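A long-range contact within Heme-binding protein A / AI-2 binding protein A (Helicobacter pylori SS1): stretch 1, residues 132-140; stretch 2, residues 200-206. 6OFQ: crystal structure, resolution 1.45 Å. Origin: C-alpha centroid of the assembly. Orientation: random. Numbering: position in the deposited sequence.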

# COMPACT_ATOMS: atom_id res chain seq x y z
N ARG A 132 -6.87 -9.01 -21.00
CA ARG A 132 -6.21 -7.88 -20.35
C ARG A 132 -6.90 -6.54 -20.50
O ARG A 132 -6.68 -5.62 -19.67
CB ARG A 132 -4.76 -7.80 -20.86
CG ARG A 132 -4.11 -6.44 -20.88
CD ARG A 132 -2.87 -6.55 -21.77
NE ARG A 132 -2.29 -5.23 -21.75
CZ ARG A 132 -1.42 -4.78 -20.87
NH1 ARG A 132 -0.98 -5.57 -19.90
NH2 ARG A 132 -0.97 -3.54 -20.94
N TYR A 133 -7.63 -6.37 -21.61
CA TYR A 133 -8.43 -5.18 -21.95
C TYR A 133 -7.56 -4.08 -22.55
O TYR A 133 -7.75 -3.70 -23.72
CB TYR A 133 -9.28 -4.69 -20.78
CG TYR A 133 -10.15 -3.51 -21.12
CD1 TYR A 133 -11.37 -3.71 -21.75
CD2 TYR A 133 -9.74 -2.21 -20.79
CE1 TYR A 133 -12.19 -2.61 -22.05
CE2 TYR A 133 -10.53 -1.11 -21.10
CZ TYR A 133 -11.74 -1.34 -21.77
OH TYR A 133 -12.60 -0.28 -21.99
N TYR A 134 -6.64 -3.55 -21.75
CA TYR A 134 -5.72 -2.51 -22.18
C TYR A 134 -4.82 -3.05 -23.29
O TYR A 134 -4.51 -4.21 -23.37
CB TYR A 134 -4.89 -2.00 -21.04
CG TYR A 134 -5.74 -1.39 -19.95
CD1 TYR A 134 -6.35 -0.18 -20.13
CD2 TYR A 134 -5.81 -1.96 -18.70
CE1 TYR A 134 -7.13 0.44 -19.16
CE2 TYR A 134 -6.63 -1.39 -17.73
CZ TYR A 134 -7.20 -0.16 -17.92
OH TYR A 134 -7.97 0.43 -16.96
N SER A 135 -4.45 -2.13 -24.16
CA SER A 135 -3.48 -2.45 -25.20
C SER A 135 -2.18 -2.91 -24.62
O SER A 135 -1.81 -2.52 -23.50
CB SER A 135 -3.14 -1.21 -26.03
OG SER A 135 -4.32 -1.00 -26.77
N PRO A 136 -1.46 -3.72 -25.40
CA PRO A 136 -0.08 -3.93 -24.97
C PRO A 136 0.63 -2.59 -24.70
O PRO A 136 0.42 -1.54 -25.33
CB PRO A 136 0.51 -4.80 -26.11
CG PRO A 136 -0.69 -5.36 -26.83
CD PRO A 136 -1.76 -4.31 -26.72
N GLY A 137 1.38 -2.56 -23.61
CA GLY A 137 2.08 -1.35 -23.24
C GLY A 137 2.57 -1.48 -21.82
O GLY A 137 2.62 -2.58 -21.28
N ALA A 138 2.95 -0.36 -21.21
CA ALA A 138 3.54 -0.37 -19.87
C ALA A 138 2.51 -0.77 -18.82
O ALA A 138 3.00 -1.24 -17.78
CB ALA A 138 4.16 0.97 -19.48
N LYS A 139 1.20 -0.73 -19.08
CA LYS A 139 0.24 -1.12 -18.00
C LYS A 139 0.42 -2.58 -17.59
O LYS A 139 0.58 -3.49 -18.43
CB LYS A 139 -1.22 -0.87 -18.34
CG LYS A 139 -1.60 0.59 -18.57
CD LYS A 139 -3.00 0.77 -19.10
CE LYS A 139 -3.62 2.13 -18.88
NZ LYS A 139 -2.85 3.10 -19.70
N SER A 140 0.40 -2.77 -16.28
CA SER A 140 0.63 -4.07 -15.72
C SER A 140 -0.25 -4.25 -14.48
O SER A 140 -0.42 -3.32 -13.67
CB SER A 140 2.06 -4.21 -15.27
OG SER A 140 2.25 -5.49 -14.70
N LYS A 200 -11.64 4.09 -26.68
CA LYS A 200 -11.20 4.94 -25.58
C LYS A 200 -10.84 4.07 -24.34
O LYS A 200 -11.00 4.54 -23.20
CB LYS A 200 -12.26 5.97 -25.20
CG LYS A 200 -12.51 7.08 -26.23
CD LYS A 200 -11.28 7.98 -26.25
CE LYS A 200 -11.35 9.12 -27.24
NZ LYS A 200 -10.18 10.01 -27.00
N LYS A 201 -10.23 2.91 -24.59
CA LYS A 201 -10.03 1.95 -23.48
C LYS A 201 -9.11 2.54 -22.41
O LYS A 201 -9.29 2.24 -21.23
CB LYS A 201 -9.40 0.65 -23.93
CG LYS A 201 -10.32 -0.17 -24.81
CD LYS A 201 -9.87 -1.58 -25.15
CE LYS A 201 -8.54 -1.48 -25.86
NZ LYS A 201 -7.94 -2.79 -26.28
N ASP A 202 -8.11 3.34 -22.75
CA ASP A 202 -7.30 3.92 -21.70
C ASP A 202 -8.05 4.81 -20.73
O ASP A 202 -7.56 5.07 -19.61
CB ASP A 202 -6.12 4.67 -22.31
CG ASP A 202 -5.07 3.74 -22.87
OD1 ASP A 202 -4.86 2.61 -22.38
OD2 ASP A 202 -4.35 4.22 -23.80
N GLU A 203 -9.22 5.28 -21.11
CA GLU A 203 -10.00 6.10 -20.23
C GLU A 203 -10.57 5.34 -19.01
O GLU A 203 -11.02 5.94 -18.03
CB GLU A 203 -11.14 6.83 -20.92
CG GLU A 203 -10.63 7.96 -21.83
CD GLU A 203 -11.73 8.89 -22.32
OE1 GLU A 203 -11.32 9.70 -23.17
OE2 GLU A 203 -12.93 8.81 -21.97
N LEU A 204 -10.55 4.01 -19.08
CA LEU A 204 -11.00 3.20 -17.92
C LEU A 204 -10.13 3.53 -16.70
O LEU A 204 -10.64 3.42 -15.57
CB LEU A 204 -10.90 1.71 -18.26
CG LEU A 204 -11.57 0.73 -17.25
CD1 LEU A 204 -13.07 0.99 -17.15
CD2 LEU A 204 -11.20 -0.70 -17.67
N ALA A 205 -8.90 3.90 -16.98
CA ALA A 205 -7.94 4.23 -15.89
C ALA A 205 -7.75 5.73 -15.68
O ALA A 205 -6.89 6.14 -14.87
CB ALA A 205 -6.61 3.64 -16.22
N LYS A 206 -8.62 6.54 -16.30
CA LYS A 206 -8.57 8.00 -16.19
C LYS A 206 -9.87 8.65 -15.73
O LYS A 206 -9.84 9.64 -14.97
CB LYS A 206 -8.22 8.64 -17.54
CG LYS A 206 -6.81 8.27 -17.96
CD LYS A 206 -6.40 8.91 -19.29
CE LYS A 206 -4.90 8.72 -19.51
NZ LYS A 206 -4.58 7.59 -20.43
O HOH W 1 -5.77 0.45 -23.99
O HOH W 2 -6.04 -2.48 -28.20
O HOH W 3 -4.84 5.29 -19.11

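The contact between residues 132-140 and 200-206 buries 457 Å², counted over both sides, and joins an irregular loop to a short 3-10 segment, 201-204. The backbones come closest at Tyr-134 and Lys-201, whose CA atoms lie 6.3 Å apart, so side chains do most of the bridging.

Lys-201 makes the most extensive contribution. Its CA-to-CB bond points toward the loop, and its chi angles run m, t, m, t. Chi1 (-69°) and chi2 (-171°) set Lys-201 CD over one face of the Tyr-133 ring, 4.0 Å from the ring centroid and 13° off the normal, the geometry of a CH-pi contact. The m turn at chi3 (-59°), followed by chi4 t, then directs CE and NZ so that Lys-201 NZ donates a hydrogen bond to Tyr-133 O at 2.7 Å. At 5.7 Å from the Tyr-133 ring centroid, Lys-201 NZ adds at most a weak cation-pi attraction. A lysine suits this site because its methylene groups can cover an aromatic face while its ammonium reaches a carbonyl. Water 2 links Lys-201 NZ to Ser-135 OG, at 2.7 Å from each.

The two tyrosines both start sideways, yet their ends approach the other stretch. Tyr-133, with chi1 t (-178°) and chi2 83°, brings CE2 to 3.5 Å from Leu-204 CD2. Tyr-134, with chi1 m (-61°) and chi2 -73°, places its OH 3.5 Å from Leu-204 CB and 3.6 Å from Ala-205 CB; both tyrosine hydroxyls are hydrogen-bonded elsewhere in the structure. The CA-to-CB bond of Leu-204 points toward the loop; with chi1 t and chi2 p its CD2 also lies 4.0 Å from Tyr-134 CZ, so one methyl packs against both rings. The small side chain of Ala-205 fits beside Tyr-134, with Ala-205 CB 4.2 Å from Tyr-134 CZ. Tyr-134, Leu-204 and Ala-205 are buried, consistent with this largely apolar packing.

A polar margin completes the contact. Lys-139 extends through m, t, t and then turns at chi4 (67°, p), bringing NZ to 3.4 Å from Asp-202 OD1 in a salt bridge whose hydrogen bond is weak. Asp-202, chi1 m, turns its carboxylate nearer the loop than its sideways CB would suggest. Waters add further links between the stretches: water 1 accepts from Ser-135 N (2.9 Å) and donates to Asp-202 OD1 (2.8 Å), while water 3 accepts from Lys-139 NZ (3.0 Å) and donates to Asp-202 O (2.8 Å).

Arg-132 does not touch the second stretch but braces the loop internally: its NE donates to Tyr-134 O (2.9 Å), and its NH2 to Ser-135 O (2.9 Å) and Lys-139 O (3.0 Å).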